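Local structure of putative periplasmic protein (Salmonella enterica subsp. enterica serovar Typhimurium, 4J32) at residues K15-S20 with H55-I60. The protein is Tai4, a periplasmic immunity protein that probably protects the bacterium by binding and inhibiting the type VI secretion amidase effector Tae4, a peptidoglycan hydrolase. Residues are numbered along the deposited sequence; the frame is centred on the assembly and turned at random.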
ATOM      1  N   LYS B  15      12.047  -5.706  -2.980  1.00 16.96           N
ATOM      2  CA  LYS B  15      10.918  -5.867  -2.061  1.00 17.39           C
ATOM      3  C   LYS B  15      10.003  -4.627  -2.107  1.00 16.78           C
ATOM      4  O   LYS B  15       8.787  -4.755  -2.095  1.00 16.76           O
ATOM      5  CB  LYS B  15      11.428  -6.130  -0.644  1.00 19.36           C
ATOM      6  CG  LYS B  15      12.092  -7.517  -0.492  1.00 22.09           C
ATOM      7  CD  LYS B  15      12.978  -7.598   0.749  1.00 28.64           C
ATOM      8  CE  LYS B  15      13.689  -8.970   0.821  1.00 30.95           C
ATOM      9  NZ  LYS B  15      14.469  -9.139   2.078  1.00 36.78           N
ATOM     10  N   ASN B  16      10.592  -3.443  -2.230  1.00 16.81           N
ATOM     11  CA  ASN B  16       9.793  -2.203  -2.334  1.00 16.41           C
ATOM     12  C   ASN B  16       9.001  -2.178  -3.617  1.00 16.49           C
ATOM     13  O   ASN B  16       7.825  -1.772  -3.622  1.00 16.64           O
ATOM     14  CB  ASN B  16      10.670  -0.945  -2.234  1.00 16.72           C
ATOM     15  CG  ASN B  16      11.289  -0.738  -0.858  1.00 17.12           C
ATOM     16  OD1 ASN B  16      10.966  -1.416   0.116  1.00 17.89           O
ATOM     17  ND2 ASN B  16      12.210   0.217  -0.780  1.00 18.43           N
ATOM     18  N   TRP B  17       9.662  -2.591  -4.715  1.00 15.99           N
ATOM     19  CA  TRP B  17       9.006  -2.784  -6.000  1.00 16.20           C
ATOM     20  C   TRP B  17       7.851  -3.768  -5.880  1.00 16.19           C
ATOM     21  O   TRP B  17       6.756  -3.507  -6.366  1.00 15.31           O
ATOM     22  CB  TRP B  17      10.002  -3.246  -7.096  1.00 15.66           C
ATOM     23  CG  TRP B  17       9.401  -3.099  -8.477  1.00 17.47           C
ATOM     24  CD1 TRP B  17       9.537  -2.026  -9.302  1.00 17.65           C
ATOM     25  CD2 TRP B  17       8.542  -4.022  -9.154  1.00 17.73           C
ATOM     26  NE1 TRP B  17       8.826  -2.217 -10.454  1.00 16.52           N
ATOM     27  CE2 TRP B  17       8.198  -3.435 -10.395  1.00 17.42           C
ATOM     28  CE3 TRP B  17       8.042  -5.302  -8.842  1.00 18.24           C
ATOM     29  CZ2 TRP B  17       7.369  -4.076 -11.340  1.00 16.59           C
ATOM     30  CZ3 TRP B  17       7.214  -5.938  -9.770  1.00 17.17           C
ATOM     31  CH2 TRP B  17       6.890  -5.331 -11.014  1.00 18.29           C
ATOM     32  N   ALA B  18       8.103  -4.918  -5.260  1.00 15.83           N
ATOM     33  CA  ALA B  18       7.060  -5.933  -5.123  1.00 16.57           C
ATOM     34  C   ALA B  18       5.795  -5.348  -4.453  1.00 16.55           C
ATOM     35  O   ALA B  18       4.657  -5.539  -4.942  1.00 16.90           O
ATOM     36  CB  ALA B  18       7.611  -7.136  -4.321  1.00 16.57           C
ATOM     37  N   LEU B  19       5.990  -4.640  -3.350  1.00 16.44           N
ATOM     38  CA  LEU B  19       4.868  -4.076  -2.615  1.00 17.12           C
ATOM     39  C   LEU B  19       4.091  -3.030  -3.442  1.00 16.85           C
ATOM     40  O   LEU B  19       2.853  -3.124  -3.569  1.00 16.57           O
ATOM     41  CB  LEU B  19       5.348  -3.482  -1.289  1.00 17.13           C
ATOM     42  CG  LEU B  19       4.292  -2.738  -0.455  1.00 18.72           C
ATOM     43  CD1 LEU B  19       3.042  -3.646  -0.168  1.00 20.37           C
ATOM     44  CD2 LEU B  19       4.964  -2.264   0.845  1.00 19.09           C
ATOM     45  N   SER B  20       4.812  -2.060  -4.012  1.00 16.96           N
ATOM     46  CA  SER B  20       4.145  -1.002  -4.775  0.60 17.34           C
ATOM     47  C   SER B  20       3.466  -1.548  -6.020  1.00 17.43           C
ATOM     48  O   SER B  20       2.350  -1.119  -6.337  1.00 17.91           O
ATOM     49  CB  SER B  20       5.077   0.171  -5.111  0.60 18.15           C
ATOM     50  OG  SER B  20       6.327  -0.289  -5.571  0.60 17.32           O
ATOM     51  N   HIS B  55       9.038  -9.021 -13.960  1.00 18.71           N
ATOM     52  CA  HIS B  55       7.986  -9.852 -14.558  1.00 18.48           C
ATOM     53  C   HIS B  55       7.695 -11.071 -13.674  1.00 19.37           C
ATOM     54  O   HIS B  55       6.535 -11.476 -13.531  1.00 19.53           O
ATOM     55  CB  HIS B  55       8.359 -10.354 -15.966  1.00 20.09           C
ATOM     56  CG  HIS B  55       8.586  -9.274 -16.978  1.00 19.25           C
ATOM     57  ND1 HIS B  55       9.069  -9.548 -18.244  1.00 23.39           N
ATOM     58  CD2 HIS B  55       8.436  -7.928 -16.912  1.00 20.45           C
ATOM     59  CE1 HIS B  55       9.187  -8.416 -18.917  1.00 23.80           C
ATOM     60  NE2 HIS B  55       8.820  -7.419 -18.131  1.00 20.84           N
ATOM     61  N   GLU B  56       8.745 -11.672 -13.104  1.00 18.40           N
ATOM     62  CA  GLU B  56       8.535 -12.833 -12.223  1.00 19.23           C
ATOM     63  C   GLU B  56       7.913 -12.428 -10.869  1.00 18.70           C
ATOM     64  O   GLU B  56       7.075 -13.145 -10.329  1.00 19.34           O
ATOM     65  CB  GLU B  56       9.851 -13.579 -11.989  1.00 19.78           C
ATOM     66  CG  GLU B  56       9.652 -14.993 -11.387  1.00 21.34           C
ATOM     67  CD  GLU B  56       8.808 -15.955 -12.222  1.00 25.99           C
ATOM     68  OE1 GLU B  56       8.503 -15.703 -13.422  1.00 25.01           O
ATOM     69  OE2 GLU B  56       8.459 -17.032 -11.670  1.00 27.05           O
ATOM     70  N   ILE B  57       8.353 -11.309 -10.310  1.00 17.15           N
ATOM     71  CA  ILE B  57       7.706 -10.745  -9.115  1.00 17.21           C
ATOM     72  C   ILE B  57       6.202 -10.543  -9.381  1.00 18.68           C
ATOM     73  O   ILE B  57       5.356 -10.916  -8.559  1.00 18.49           O
ATOM     74  CB  ILE B  57       8.373  -9.442  -8.657  1.00 16.81           C
ATOM     75  CG1 ILE B  57       9.798  -9.752  -8.186  1.00 16.68           C
ATOM     76  CG2 ILE B  57       7.564  -8.790  -7.498  1.00 16.24           C
ATOM     77  CD1 ILE B  57      10.701  -8.508  -7.881  1.00 17.45           C
ATOM     78  N   ASP B  58       5.883  -9.967 -10.536  1.00 18.12           N
ATOM     79  CA  ASP B  58       4.474  -9.863 -10.979  1.00 19.93           C
ATOM     80  C   ASP B  58       3.741 -11.201 -11.044  1.00 21.06           C
ATOM     81  O   ASP B  58       2.577 -11.269 -10.628  1.00 21.32           O
ATOM     82  CB  ASP B  58       4.384  -9.155 -12.338  1.00 20.28           C
ATOM     83  CG  ASP B  58       2.969  -9.134 -12.907  1.00 23.67           C
ATOM     84  OD1 ASP B  58       2.132  -8.329 -12.422  1.00 23.89           O
ATOM     85  OD2 ASP B  58       2.692  -9.912 -13.853  1.00 25.68           O
ATOM     86  N   GLU B  59       4.388 -12.253 -11.562  1.00 20.96           N
ATOM     87  CA  GLU B  59       3.756 -13.586 -11.596  1.00 23.00           C
ATOM     88  C   GLU B  59       3.328 -14.034 -10.201  1.00 22.41           C
ATOM     89  O   GLU B  59       2.243 -14.627 -10.023  1.00 22.79           O
ATOM     90  CB  GLU B  59       4.694 -14.641 -12.218  1.00 24.24           C
ATOM     91  CG  GLU B  59       4.901 -14.489 -13.718  1.00 26.00           C
ATOM     92  CD  GLU B  59       3.626 -14.725 -14.512  1.00 33.59           C
ATOM     93  OE1 GLU B  59       3.470 -14.091 -15.574  1.00 39.63           O
ATOM     94  OE2 GLU B  59       2.798 -15.552 -14.090  1.00 34.17           O
ATOM     95  N   ILE B  60       4.177 -13.763  -9.213  1.00 20.96           N
ATOM     96  CA  ILE B  60       3.857 -14.142  -7.824  1.00 21.63           C
ATOM     97  C   ILE B  60       2.780 -13.222  -7.260  1.00 21.06           C
ATOM     98  O   ILE B  60       1.849 -13.694  -6.601  1.00 21.09           O
ATOM     99  CB  ILE B  60       5.113 -14.182  -6.908  1.00 21.50           C
ATOM    100  CG1 ILE B  60       6.182 -15.084  -7.540  1.00 21.84           C
ATOM    101  CG2 ILE B  60       4.741 -14.648  -5.476  1.00 21.18           C
ATOM    102  CD1 ILE B  60       7.580 -14.992  -6.844  1.00 23.73           C
TER
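Ile57 of helix 51-65 pushes its CG2 methyl into the corner between Trp17 and Ala18 of helix 10-26. That one methyl makes both closest apolar contacts: it lies 3.6 Å from Ala18 CB and 3.7 Å from Trp17 CZ3. It meets the indole at the rim of its six-membered ring, in the ring plane and not over a face, and Ile57 CB backs it up 3.9 Å from Trp17 CZ3. With CG2 anti to the Ile57 backbone N (chi1 -66°), it is this methyl and not CG1 that meets Trp17 and Ala18. On the other helix Trp17 CG is anti to its own backbone N (chi1 -165°), which carries the benzo edge across to the backbone of the facing helix, with Trp17 CZ3 4.3 Å from Asp58 N. No hydrogen bond joins the two segments. Ala18 CA and Ile57 CA are the closest pair of CA atoms, 6.3 Å apart, though the segment axes pass 10.1 Å from each other and cross at -48°.

In the next shell, Trp17 stacks on His21, meets Tyr54 edge-to-face and touches Ala40 of helix 30-46, while Phe85 of helix 78-86 packs on both Ala18 and Ile57. Asp58 OD1 is hydrogen-bonded to His21 NE2, a polar link from helix 51-65 to helix 10-26 beside the apolar contact, and also forms a salt bridge with Lys62 NZ on its own helix. His55, two residues before Ile57, points away from helix 10-26 and is hydrogen-bonded through NE2 to Asn47 OD1 of the Tae4 chain, with its ring edge-to-face on Tyr52 of that chain. The arrangement is that of a helix-helix contact in the hydrophobic core of the all-helical Tai4 fold, close to the chain's centre, with helix 51-65 also reaching the bound effector.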